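Local coordinates for flavodoxin (Fusobacterium nucleatum, PDB 6OHK), which binds flavin mononucleotide and probably serves as a low-potential electron donor to a number of redox enzymes, at residues Gly8-Thr13 with Leu52-Pro57; Gly91-Phe96 with Asp125-Glu130; Glu98-Gly103 with Gly142-Glu147; Gly102-Leu107 with Thr132-Asn137. The protein carries 1 engineered substitution. All blocks are in the same frame, centred on the assembly; numbering follows the deposited sequence. Where two conformers were deposited one is given.

How the contacts relate
Contact 1 (8-13 with 52-57) and contact 3 (98-103 with 142-147) are buried, contact 4 (102-107 with 132-137) is partly so, and contact 2 (91-96 with 125-130) lies at the surface. Their chemistry differs with place. Contact 1 is backbone hydrogen bonding inside the sheet; contact 3 has no hydrogen bond across its segments and packs a ring and a thiol on a strand. Contact 4 adds a salt bridge to apolar packing, and contact 2 combines an amide, waters and the packing of F94 on H128. Contacts 1, 2 and 3 all touch the flavin, while 3 and 4 share G102 and G103, where the flavin loop runs into helix 103-113.

Contact 1 of 4, residues Gly8-Thr13 with Leu52-Pro57; sequences GIFYAT and LILVTP. With FMN (flavin mononucleotide), chain B.
L52 reaches the strand of G8 and F10 through its CD2 methyl, which lies 3.6 Å from F10 CE1, the two side chains crossing obliquely. Its CA-H is directed at G8 O. That same oxygen, G8 O, takes the first sheet bond, from I53 N, at 2.9 Å. I53 O then accepts from F10 N, and it also lies near the plane of the F10 ring, at the ring's edge. The I53 side chain goes to the other face of the sheet, beside I9. The segment axes run 4.7 Å apart at 13°, so the pairing is parallel, between the first and third strands of the flavodoxin fold, with strand 34-38 on the far edge of 7-11 and strand 84-90 beyond 51-59. L54 returns to the F10 face: its CD2 is 4.0 Å from F10 CB, and the side chains lie side by side, pointing the same way. F10 CG sits anti to its own carbonyl carbon (chi1 -69°), on the face of L52 and L54. W68 of helix 66-69 packs on both F10 and L54. V55 N donates to F10 O at 2.8 Å, while V55 CB meets Y11 CB on the opposite face. The bond from A12 N to V55 O is weak (3.5 Å) as the strands begin to part; the oxygen also accepts a hydrogen bond from W68 NE1. T56 OG1 donates to P57 O, on a lone pair in the carbonyl plane. P57 CD lies 3.2 Å from A12 O, and P57 CB touches the ribityl-phosphate oxygen O5' of FMN, whose phosphate O1P accepts from T13 OG1 at 2.7 Å.

Contact 2 of 4, residues Gly91-Phe96 with Asp125-Glu130; sequences GNQFAF and DGYHYE. With FMN (flavin mononucleotide), chain B.
The flavin-binding loop that follows strand 84-90 is tied to the outer loop 125-130 mainly by Q93, which reaches Y127 and H128 with its amide oxygen. H128 N donates to Q93 OE1 at 2.8 Å, with an angle of 160° at the hydrogen and the donor in the amide plane. Y127 CA lies 3.2 Å from Q93 OE1. A water donates to Q93 OE1 at 3.0 Å and also to G126 O; a second water bridges Q93 O and H128 O, and a third F94 O and E130 OE1. The amide nitrogen turns to D146 OD2 and Q150 OE1. At the exposed side, F94 CE1 rests 3.8 Å from H128 CB; these two side chains cross at about a right angle, their ring planes 31° apart. Within 91-96, N92 OD1 accepts from A95 N in an Asx motif, and N92 N donates to FMN O2 (3.1 Å) and also to N1. The F96 ring lies over the central and pyrimidine part of the isoalloxazine, with FMN C4A 3.3 Å above its centre. The Q93 amide is therefore bonded at both ends, consistent with a fixed orientation, and the loops are joined largely through polar and water-mediated bonds, with F94-H128 packing beside them.

Contact 3 of 4, residues Glu98-Gly103 with Gly142-Glu147; sequences ESFCGG and GLALDE. With FMN (flavin mononucleotide), chain B.
F100 crosses from the flavin to A144 on strand 139-145 and D146 just after it, its ring carried there by CG lying anti to the backbone N (chi1 174°). CB starts beside the flavin, near FMN O2, and CD1 comes closer, 3.6 Å from FMN O2. Further along the same side, F100 CE1 lies 3.8 Å from L145 O and 4.0 Å from D146 CB; the D146 carboxylate, whose OD1 accepts from N149 N, is turned 41° from the ring. CZ, at the tip, is near both L145 O and the A144 methyl group. On the returning side, F100 CE2 approaches A144 CB to 3.8 Å. One face of the ring is covered by C101 SG, 3.7 Å above the plane and offset toward the rim. C101 SG in turn packs on CA and CB of A144 and lies 3.8 Å from L145 O, so ring and thiol share one small alanine surface on the strand. No hydrogen bond joins the two segments; the turn bonds to itself and to FMN. G102 N donates to S99 O, closing a type II turn, with positive phi at C101 (54°). S99 O also accepts from FMN N3 at 2.9 Å, while C101 N donates to FMN O2 at 3.0 Å. In one of its two conformers the S99 hydroxyl donates to O4. Turn backbone thus reads N3 and O2 of the pyrimidine ring, and F100 and C101 seat the turn against the sheet. Such backbone recognition of the pyrimidine end, from the loop between strand 84-90 and helix 103-113, is typical of the flavodoxin FMN site.

Contact 4 of 4, residues Gly102-Leu107 with Thr132-Asn137; sequences GGIRYL and TSIIEN
R105, in the first turn of helix 103-113, and I134 approach to 5.7 Å between CA atoms, where the chain 132-137 passes the helix start before entering the short strand 135-136. The I134 CG2 methyl fills this narrow point, lying 3.8 Å from G102 CA and 3.9 Å from I104 CG1, with the two isoleucines crossing at about a right angle. R105 runs over the same methyl with CB, then bends at chi2 (57°) and chi3 (66°), and its guanidinium comes to the carbonyl of S133. R105 NE donates to S133 O at 2.8 Å and NH2 at 3.0 Å, a side-on grip with S133 O close to the guanidinium plane; NE comes nearly in line with the C=O bond, while NH2 lies above the carbonyl plane. Strand 135-136 pairs antiparallel with 139-145 and belongs to a long excursion between the parallel strands 117-118 and 139-145, consistent with the inserted loop that marks long-chain flavodoxins. Ahead of the strand, T132 OG1 accepts from I134 N, an ST turn. The far edge of the guanidinium forms a salt bridge with E136: R105 NH2 reaches E136 OE1 at 2.9 Å and NH1 reaches it at 3.0 Å. This single oxygen takes both N-H groups on its anti side, from opposite faces of the carboxylate; the two group planes are 73° apart. NH1 also forms a salt bridge with D109, one helical turn further on, so NH1 is shared between two carboxylates.

Contact 1 of 4, residues Gly8-Thr13 with Leu52-Pro57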
# COMPACT_ATOMS: atom_id res chain seq x y z
N GLY A 8 -5.23 -1.76 -10.37
CA GLY A 8 -6.28 -1.73 -9.37
C GLY A 8 -5.80 -1.11 -8.08
O GLY A 8 -4.83 -1.61 -7.50
N ILE A 9 -6.44 -0.05 -7.64
CA ILE A 9 -6.10 0.66 -6.41
C ILE A 9 -7.17 0.36 -5.38
O ILE A 9 -8.36 0.64 -5.62
CB ILE A 9 -6.01 2.17 -6.66
CG1 ILE A 9 -5.05 2.48 -7.82
CG2 ILE A 9 -5.62 2.88 -5.38
CD1 ILE A 9 -5.09 3.93 -8.24
N PHE A 10 -6.78 -0.21 -4.26
CA PHE A 10 -7.71 -0.62 -3.21
C PHE A 10 -7.30 0.05 -1.91
O PHE A 10 -6.13 -0.02 -1.54
CB PHE A 10 -7.65 -2.13 -3.03
CG PHE A 10 -8.22 -2.88 -4.23
CD1 PHE A 10 -7.47 -3.09 -5.39
CD2 PHE A 10 -9.53 -3.32 -4.21
CE1 PHE A 10 -8.03 -3.69 -6.48
CE2 PHE A 10 -10.09 -3.94 -5.31
CZ PHE A 10 -9.34 -4.12 -6.43
N TYR A 11 -8.23 0.74 -1.26
CA TYR A 11 -7.91 1.49 -0.05
C TYR A 11 -9.01 1.33 0.98
O TYR A 11 -10.12 0.91 0.67
CB TYR A 11 -7.66 2.98 -0.36
CG TYR A 11 -8.92 3.73 -0.63
CD1 TYR A 11 -9.51 3.70 -1.88
CD2 TYR A 11 -9.55 4.45 0.38
CE1 TYR A 11 -10.71 4.37 -2.12
CE2 TYR A 11 -10.75 5.11 0.14
CZ TYR A 11 -11.31 5.06 -1.11
OH TYR A 11 -12.54 5.75 -1.28
N ALA A 12 -8.70 1.76 2.20
CA ALA A 12 -9.68 1.96 3.25
C ALA A 12 -9.33 3.25 3.96
O ALA A 12 -8.19 3.69 3.93
CB ALA A 12 -9.66 0.80 4.24
N THR A 13 -10.31 3.82 4.66
CA THR A 13 -10.08 5.05 5.42
C THR A 13 -11.03 5.11 6.59
O THR A 13 -12.18 4.68 6.47
CB THR A 13 -10.23 6.29 4.54
OG1 THR A 13 -9.83 7.46 5.25
CG2 THR A 13 -11.67 6.49 4.09
N LEU A 52 -1.40 -3.98 -8.91
CA LEU A 52 -2.18 -3.58 -7.75
C LEU A 52 -1.43 -2.59 -6.89
O LEU A 52 -0.22 -2.70 -6.70
CB LEU A 52 -2.47 -4.81 -6.89
CG LEU A 52 -3.48 -5.80 -7.46
CD1 LEU A 52 -3.37 -7.12 -6.73
CD2 LEU A 52 -4.89 -5.27 -7.35
N ILE A 53 -2.18 -1.65 -6.34
CA ILE A 53 -1.71 -0.77 -5.26
C ILE A 53 -2.70 -0.90 -4.12
O ILE A 53 -3.89 -0.61 -4.29
CB ILE A 53 -1.61 0.68 -5.74
CG1 ILE A 53 -0.61 0.81 -6.88
CG2 ILE A 53 -1.27 1.61 -4.56
CD1 ILE A 53 -0.58 2.19 -7.54
N LEU A 54 -2.23 -1.38 -2.97
CA LEU A 54 -3.08 -1.61 -1.80
C LEU A 54 -2.67 -0.63 -0.72
O LEU A 54 -1.49 -0.53 -0.40
CB LEU A 54 -2.91 -3.04 -1.28
CG LEU A 54 -2.96 -4.15 -2.32
CD1 LEU A 54 -2.85 -5.50 -1.61
CD2 LEU A 54 -4.20 -4.12 -3.20
N VAL A 55 -3.63 0.13 -0.21
CA VAL A 55 -3.37 1.29 0.66
C VAL A 55 -4.15 1.13 1.95
O VAL A 55 -5.36 0.87 1.94
CB VAL A 55 -3.81 2.59 -0.04
CG1 VAL A 55 -3.41 3.79 0.80
CG2 VAL A 55 -3.29 2.68 -1.46
N THR A 56 -3.48 1.30 3.08
CA THR A 56 -4.19 1.30 4.36
C THR A 56 -3.55 2.25 5.37
O THR A 56 -2.33 2.29 5.48
CB THR A 56 -4.28 -0.12 4.97
OG1 THR A 56 -5.14 -0.10 6.12
CG2 THR A 56 -2.91 -0.68 5.34
N PRO A 57 -4.35 2.97 6.14
CA PRO A 57 -3.86 3.54 7.40
C PRO A 57 -3.69 2.44 8.43
O PRO A 57 -4.11 1.30 8.27
CB PRO A 57 -4.97 4.51 7.78
CG PRO A 57 -6.23 3.81 7.28
CD PRO A 57 -5.81 3.16 5.98
N1 FMN B . -0.40 5.06 13.01
C2 FMN B . 0.63 4.11 12.98
O2 FMN B . 1.58 4.25 12.30
N3 FMN B . 0.50 2.97 13.85
C4 FMN B . -0.55 2.73 14.70
O4 FMN B . -0.54 1.72 15.37
C4A FMN B . -1.56 3.72 14.72
N5 FMN B . -2.65 3.55 15.58
C5A FMN B . -3.60 4.61 15.60
C6 FMN B . -4.64 4.54 16.54
C7 FMN B . -5.59 5.54 16.58
C7M FMN B . -6.72 5.30 17.60
C8 FMN B . -5.47 6.66 15.78
C8M FMN B . -6.56 7.71 15.83
C9 FMN B . -4.43 6.73 14.85
C9A FMN B . -3.50 5.73 14.79
N10 FMN B . -2.42 5.82 13.81
C10 FMN B . -1.46 4.84 13.85
C1' FMN B . -2.31 6.97 12.92
C2' FMN B . -3.29 6.85 11.71
O2' FMN B . -3.05 5.69 10.94
C3' FMN B . -3.08 8.07 10.79
O3' FMN B . -3.55 9.20 11.49
C4' FMN B . -3.73 7.99 9.41
O4' FMN B . -3.31 9.13 8.66
C5' FMN B . -5.25 7.96 9.47
O5' FMN B . -5.73 7.71 8.15
P FMN B . -7.29 7.86 7.81
O1P FMN B . -7.36 7.53 6.34
O2P FMN B . -8.11 6.93 8.65
O3P FMN B . -7.67 9.32 8.10

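Contact 2 of 4, residues Gly91-Phe96 with Asp125-Glu130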
# COMPACT_ATOMS: atom_id res chain seq x y z
N GLY A 91 0.53 6.36 8.62
CA GLY A 91 0.64 6.23 10.06
C GLY A 91 1.23 7.47 10.69
O GLY A 91 1.33 8.53 10.06
N ASN A 92 1.63 7.34 11.96
CA ASN A 92 2.24 8.42 12.72
C ASN A 92 3.47 7.84 13.41
O ASN A 92 3.35 7.08 14.36
CB ASN A 92 1.24 8.99 13.73
CG ASN A 92 1.85 10.09 14.59
OD1 ASN A 92 3.04 10.14 14.82
ND2 ASN A 92 1.01 10.99 15.07
N GLN A 93 4.65 8.17 12.89
CA GLN A 93 5.85 7.45 13.33
C GLN A 93 6.27 7.84 14.73
O GLN A 93 6.98 7.07 15.38
CB GLN A 93 6.99 7.68 12.33
CG GLN A 93 7.52 9.13 12.33
CD GLN A 93 8.21 9.46 11.04
OE1 GLN A 93 9.44 9.29 10.92
NE2 GLN A 93 7.45 9.91 10.06
N PHE A 94 5.88 9.02 15.21
CA PHE A 94 6.29 9.48 16.53
C PHE A 94 5.36 8.96 17.60
O PHE A 94 5.81 8.54 18.68
CB PHE A 94 6.43 11.00 16.53
CG PHE A 94 7.58 11.48 15.70
CD1 PHE A 94 8.87 11.40 16.18
CD2 PHE A 94 7.38 11.97 14.45
CE1 PHE A 94 9.94 11.83 15.40
CE2 PHE A 94 8.45 12.40 13.67
CZ PHE A 94 9.72 12.33 14.15
N ALA A 95 4.07 8.96 17.34
CA ALA A 95 3.11 8.50 18.32
C ALA A 95 3.10 7.00 18.44
O ALA A 95 2.66 6.48 19.47
CB ALA A 95 1.72 9.02 17.99
N PHE A 96 3.54 6.29 17.40
CA PHE A 96 3.50 4.83 17.35
C PHE A 96 4.88 4.33 16.98
O PHE A 96 5.11 3.81 15.89
CB PHE A 96 2.41 4.38 16.36
CG PHE A 96 1.07 4.91 16.75
CD1 PHE A 96 0.35 4.33 17.78
CD2 PHE A 96 0.56 6.04 16.14
CE1 PHE A 96 -0.86 4.86 18.17
CE2 PHE A 96 -0.65 6.57 16.54
CZ PHE A 96 -1.35 5.97 17.57
N ASP A 125 15.57 5.97 5.55
CA ASP A 125 16.19 7.26 5.82
C ASP A 125 15.12 8.34 6.01
O ASP A 125 14.17 8.44 5.24
CB ASP A 125 17.09 7.68 4.64
CG ASP A 125 18.34 6.84 4.51
OD1 ASP A 125 18.61 5.99 5.38
OD2 ASP A 125 19.07 7.06 3.51
N GLY A 126 15.31 9.16 7.04
CA GLY A 126 14.41 10.26 7.32
C GLY A 126 13.21 9.88 8.13
O GLY A 126 12.33 10.72 8.33
N TYR A 127 13.12 8.64 8.57
CA TYR A 127 12.06 8.18 9.45
C TYR A 127 12.62 7.89 10.83
O TYR A 127 13.80 7.53 10.97
CB TYR A 127 11.43 6.90 8.92
CG TYR A 127 10.67 7.05 7.64
CD1 TYR A 127 9.32 7.36 7.65
CD2 TYR A 127 11.29 6.84 6.41
CE1 TYR A 127 8.61 7.44 6.47
CE2 TYR A 127 10.59 6.92 5.24
CZ TYR A 127 9.26 7.21 5.26
OH TYR A 127 8.62 7.27 4.04
N HIS A 128 11.76 7.97 11.82
CA HIS A 128 12.10 7.63 13.20
C HIS A 128 11.31 6.40 13.59
O HIS A 128 10.09 6.37 13.42
CB HIS A 128 11.73 8.76 14.15
CG HIS A 128 12.21 8.55 15.56
ND1 HIS A 128 11.60 7.67 16.42
CD2 HIS A 128 13.25 9.09 16.24
CE1 HIS A 128 12.23 7.67 17.58
NE2 HIS A 128 13.24 8.53 17.50
N TYR A 129 11.97 5.40 14.18
CA TYR A 129 11.25 4.28 14.72
C TYR A 129 12.06 3.68 15.86
O TYR A 129 13.30 3.72 15.83
CB TYR A 129 10.88 3.20 13.69
CG TYR A 129 12.06 2.42 13.10
CD1 TYR A 129 12.77 2.90 12.04
CD2 TYR A 129 12.41 1.19 13.62
CE1 TYR A 129 13.83 2.19 11.51
CE2 TYR A 129 13.45 0.46 13.09
CZ TYR A 129 14.14 0.97 12.02
OH TYR A 129 15.21 0.23 11.52
N GLU A 130 11.36 3.13 16.83
CA GLU A 130 11.98 2.38 17.92
C GLU A 130 12.09 0.91 17.54
O GLU A 130 13.16 0.32 17.63
CB GLU A 130 11.19 2.57 19.21
CG GLU A 130 11.19 4.03 19.71
CD GLU A 130 10.09 4.31 20.73
OE1 GLU A 130 9.56 5.45 20.75
OE2 GLU A 130 9.74 3.39 21.51
N1 FMN B . -0.40 5.06 13.01
C2 FMN B . 0.63 4.11 12.98
O2 FMN B . 1.58 4.25 12.30
N3 FMN B . 0.50 2.97 13.85
C4 FMN B . -0.55 2.73 14.70
O4 FMN B . -0.54 1.72 15.37
C4A FMN B . -1.56 3.72 14.72
N5 FMN B . -2.65 3.55 15.58
C5A FMN B . -3.60 4.61 15.60
C6 FMN B . -4.64 4.54 16.54
C7 FMN B . -5.59 5.54 16.58
C7M FMN B . -6.72 5.30 17.60
C8 FMN B . -5.47 6.66 15.78
C8M FMN B . -6.56 7.71 15.83
C9 FMN B . -4.43 6.73 14.85
C9A FMN B . -3.50 5.73 14.79
N10 FMN B . -2.42 5.82 13.81
C10 FMN B . -1.46 4.84 13.85
C1' FMN B . -2.31 6.97 12.92
C2' FMN B . -3.29 6.85 11.71
O2' FMN B . -3.05 5.69 10.94
C3' FMN B . -3.08 8.07 10.79
O3' FMN B . -3.55 9.20 11.49
C4' FMN B . -3.73 7.99 9.41
O4' FMN B . -3.31 9.13 8.66
C5' FMN B . -5.25 7.96 9.47
O5' FMN B . -5.73 7.71 8.15
P FMN B . -7.29 7.86 7.81
O1P FMN B . -7.36 7.53 6.34
O2P FMN B . -8.11 6.93 8.65
O3P FMN B . -7.67 9.32 8.10
O HOH W 1 8.03 4.69 14.21
O HOH W 2 11.46 11.49 11.17
O HOH W 3 8.40 7.25 19.14

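Contact 3 of 4, residues Glu98-Gly103 with Gly142-Glu147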
# COMPACT_ATOMS: atom_id res chain seq x y z
N GLU A 98 6.58 1.78 17.76
CA GLU A 98 6.76 0.35 17.51
C GLU A 98 5.76 -0.20 16.51
O GLU A 98 5.77 -1.41 16.28
CB GLU A 98 6.68 -0.49 18.79
CG GLU A 98 7.69 -0.07 19.83
CD GLU A 98 7.80 -1.06 20.97
OE1 GLU A 98 7.82 -0.63 22.14
OE2 GLU A 98 7.88 -2.28 20.69
N SER A 99 4.94 0.64 15.87
CA SER A 99 3.91 0.10 14.97
C SER A 99 3.65 1.03 13.80
O SER A 99 2.56 0.99 13.22
CB SER A 99 2.63 -0.22 15.72
OG SER A 99 2.03 0.91 16.32
N PHE A 100 4.61 1.84 13.42
CA PHE A 100 4.39 2.79 12.34
C PHE A 100 4.11 2.07 11.03
O PHE A 100 4.93 1.27 10.55
CB PHE A 100 5.63 3.66 12.18
CG PHE A 100 5.61 4.59 11.00
CD1 PHE A 100 4.60 5.53 10.84
CD2 PHE A 100 6.61 4.56 10.06
CE1 PHE A 100 4.59 6.40 9.78
CE2 PHE A 100 6.59 5.41 8.99
CZ PHE A 100 5.59 6.33 8.85
N CYS A 101 2.98 2.40 10.42
CA CYS A 101 2.55 1.77 9.17
C CYS A 101 2.52 0.26 9.26
O CYS A 101 2.69 -0.44 8.25
CB CYS A 101 3.38 2.24 7.96
SG CYS A 101 3.03 3.92 7.46
N GLY A 102 2.26 -0.28 10.44
CA GLY A 102 2.28 -1.72 10.61
C GLY A 102 1.26 -2.47 9.80
O GLY A 102 1.43 -3.67 9.55
N GLY A 103 0.18 -1.81 9.39
CA GLY A 103 -0.89 -2.51 8.72
C GLY A 103 -0.47 -3.17 7.43
O GLY A 103 -1.04 -4.18 7.03
N GLY A 142 7.03 -1.19 1.76
CA GLY A 142 6.17 -0.40 0.89
C GLY A 142 6.45 1.06 1.13
O GLY A 142 7.42 1.43 1.80
N LEU A 143 5.55 1.88 0.62
CA LEU A 143 5.63 3.31 0.83
C LEU A 143 5.02 3.66 2.17
O LEU A 143 3.87 3.29 2.45
CB LEU A 143 4.86 4.00 -0.29
CG LEU A 143 4.88 5.51 -0.30
CD1 LEU A 143 6.31 6.03 -0.45
CD2 LEU A 143 3.99 6.03 -1.35
N ALA A 144 5.78 4.38 3.00
CA ALA A 144 5.36 4.72 4.36
C ALA A 144 5.11 6.22 4.44
O ALA A 144 6.04 7.02 4.28
CB ALA A 144 6.43 4.27 5.35
N LEU A 145 3.87 6.61 4.63
CA LEU A 145 3.51 8.01 4.63
C LEU A 145 3.11 8.44 6.03
O LEU A 145 2.54 7.67 6.80
CB LEU A 145 2.38 8.29 3.65
CG LEU A 145 2.71 7.92 2.21
CD1 LEU A 145 1.50 8.09 1.33
CD2 LEU A 145 3.87 8.73 1.67
N ASP A 146 3.42 9.70 6.36
CA ASP A 146 3.06 10.26 7.67
C ASP A 146 2.54 11.66 7.40
O ASP A 146 3.30 12.60 7.26
CB ASP A 146 4.25 10.26 8.61
CG ASP A 146 3.91 10.75 10.01
OD1 ASP A 146 2.90 11.45 10.17
OD2 ASP A 146 4.69 10.41 10.94
N GLU A 147 1.23 11.78 7.28
CA GLU A 147 0.60 13.06 7.01
C GLU A 147 0.51 13.93 8.24
O GLU A 147 0.32 15.15 8.11
CB GLU A 147 -0.81 12.82 6.42
CG GLU A 147 -0.80 12.45 4.97
CD GLU A 147 -0.52 13.68 4.12
OE1 GLU A 147 -1.23 14.71 4.27
OE2 GLU A 147 0.45 13.69 3.36
N1 FMN B . -0.40 5.06 13.01
C2 FMN B . 0.63 4.11 12.98
O2 FMN B . 1.58 4.25 12.30
N3 FMN B . 0.50 2.97 13.85
C4 FMN B . -0.55 2.73 14.70
O4 FMN B . -0.54 1.72 15.37
C4A FMN B . -1.56 3.72 14.72
N5 FMN B . -2.65 3.55 15.58
C5A FMN B . -3.60 4.61 15.60
C6 FMN B . -4.64 4.54 16.54
C7 FMN B . -5.59 5.54 16.58
C7M FMN B . -6.72 5.30 17.60
C8 FMN B . -5.47 6.66 15.78
C8M FMN B . -6.56 7.71 15.83
C9 FMN B . -4.43 6.73 14.85
C9A FMN B . -3.50 5.73 14.79
N10 FMN B . -2.42 5.82 13.81
C10 FMN B . -1.46 4.84 13.85
C1' FMN B . -2.31 6.97 12.92
C2' FMN B . -3.29 6.85 11.71
O2' FMN B . -3.05 5.69 10.94
C3' FMN B . -3.08 8.07 10.79
O3' FMN B . -3.55 9.20 11.49
C4' FMN B . -3.73 7.99 9.41
O4' FMN B . -3.31 9.13 8.66
C5' FMN B . -5.25 7.96 9.47
O5' FMN B . -5.73 7.71 8.15
P FMN B . -7.29 7.86 7.81
O1P FMN B . -7.36 7.53 6.34
O2P FMN B . -8.11 6.93 8.65
O3P FMN B . -7.67 9.32 8.10

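Contact 4 of 4, residues Gly102-Leu107 with Thr132-Asn137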
# COMPACT_ATOMS: atom_id res chain seq x y z
N GLY A 102 2.26 -0.28 10.44
CA GLY A 102 2.28 -1.72 10.61
C GLY A 102 1.26 -2.47 9.80
O GLY A 102 1.43 -3.67 9.55
N GLY A 103 0.18 -1.81 9.39
CA GLY A 103 -0.89 -2.51 8.72
C GLY A 103 -0.47 -3.17 7.43
O GLY A 103 -1.04 -4.18 7.03
N ILE A 104 0.54 -2.62 6.75
CA ILE A 104 0.94 -3.21 5.48
C ILE A 104 1.59 -4.57 5.65
O ILE A 104 1.63 -5.33 4.67
CB ILE A 104 1.77 -2.27 4.61
CG1 ILE A 104 3.13 -1.91 5.23
CG2 ILE A 104 0.98 -1.04 4.23
CD1 ILE A 104 4.02 -1.12 4.28
N ARG A 105 2.05 -4.94 6.84
CA ARG A 105 2.58 -6.29 7.05
C ARG A 105 1.51 -7.35 6.80
O ARG A 105 1.80 -8.40 6.21
CB ARG A 105 3.13 -6.41 8.47
CG ARG A 105 3.52 -7.85 8.87
CD ARG A 105 4.51 -8.52 7.98
NE ARG A 105 5.81 -7.88 8.02
CZ ARG A 105 6.90 -8.36 7.42
NH1 ARG A 105 6.84 -9.46 6.68
NH2 ARG A 105 8.06 -7.73 7.54
N TYR A 106 0.29 -7.10 7.23
CA TYR A 106 -0.77 -8.09 7.02
C TYR A 106 -1.00 -8.35 5.54
O TYR A 106 -1.22 -9.49 5.13
CB TYR A 106 -2.06 -7.64 7.69
CG TYR A 106 -1.94 -7.65 9.18
CD1 TYR A 106 -1.52 -6.53 9.88
CD2 TYR A 106 -2.24 -8.80 9.90
CE1 TYR A 106 -1.35 -6.56 11.23
CE2 TYR A 106 -2.09 -8.82 11.28
CZ TYR A 106 -1.65 -7.70 11.92
OH TYR A 106 -1.49 -7.72 13.31
N LEU A 107 -0.95 -7.29 4.72
CA LEU A 107 -1.16 -7.43 3.29
C LEU A 107 0.04 -8.10 2.64
O LEU A 107 -0.11 -9.01 1.80
CB LEU A 107 -1.44 -6.05 2.69
CG LEU A 107 -2.58 -5.28 3.36
CD1 LEU A 107 -2.77 -3.95 2.63
CD2 LEU A 107 -3.88 -6.05 3.35
N THR A 132 10.21 -1.99 14.45
CA THR A 132 9.34 -2.08 13.29
C THR A 132 9.07 -3.54 12.97
O THR A 132 9.91 -4.42 13.21
CB THR A 132 9.91 -1.38 12.07
OG1 THR A 132 8.97 -1.42 11.00
CG2 THR A 132 11.19 -1.98 11.62
N SER A 133 7.89 -3.78 12.40
CA SER A 133 7.54 -5.06 11.81
C SER A 133 7.39 -4.96 10.30
O SER A 133 6.95 -5.94 9.68
CB SER A 133 6.24 -5.56 12.40
OG SER A 133 6.38 -5.78 13.80
N ILE A 134 7.76 -3.85 9.68
CA ILE A 134 7.56 -3.68 8.24
C ILE A 134 8.86 -3.49 7.48
O ILE A 134 8.88 -2.88 6.41
CB ILE A 134 6.55 -2.56 7.91
CG1 ILE A 134 6.99 -1.20 8.47
CG2 ILE A 134 5.16 -2.96 8.39
CD1 ILE A 134 6.44 -0.07 7.67
N ILE A 135 9.96 -4.06 7.99
CA ILE A 135 11.22 -4.12 7.26
C ILE A 135 11.50 -5.53 6.74
O ILE A 135 11.34 -6.53 7.46
CB ILE A 135 12.37 -3.59 8.13
CG1 ILE A 135 12.27 -2.07 8.23
CG2 ILE A 135 13.74 -4.01 7.56
CD1 ILE A 135 13.40 -1.44 9.09
N GLU A 136 11.91 -5.59 5.49
CA GLU A 136 12.50 -6.77 4.87
C GLU A 136 13.70 -6.33 4.07
O GLU A 136 13.69 -5.27 3.44
CB GLU A 136 11.56 -7.52 3.91
CG GLU A 136 10.35 -8.17 4.56
CD GLU A 136 10.64 -9.36 5.46
OE1 GLU A 136 9.82 -9.66 6.33
OE2 GLU A 136 11.70 -10.02 5.29
N ASN A 137 14.78 -7.12 4.16
CA ASN A 137 16.00 -6.80 3.43
C ASN A 137 16.46 -5.36 3.68
O ASN A 137 16.94 -4.68 2.79
CB ASN A 137 15.82 -7.05 1.93
CG ASN A 137 17.13 -7.19 1.22
OD1 ASN A 137 18.10 -7.68 1.80
ND2 ASN A 137 17.17 -6.76 -0.04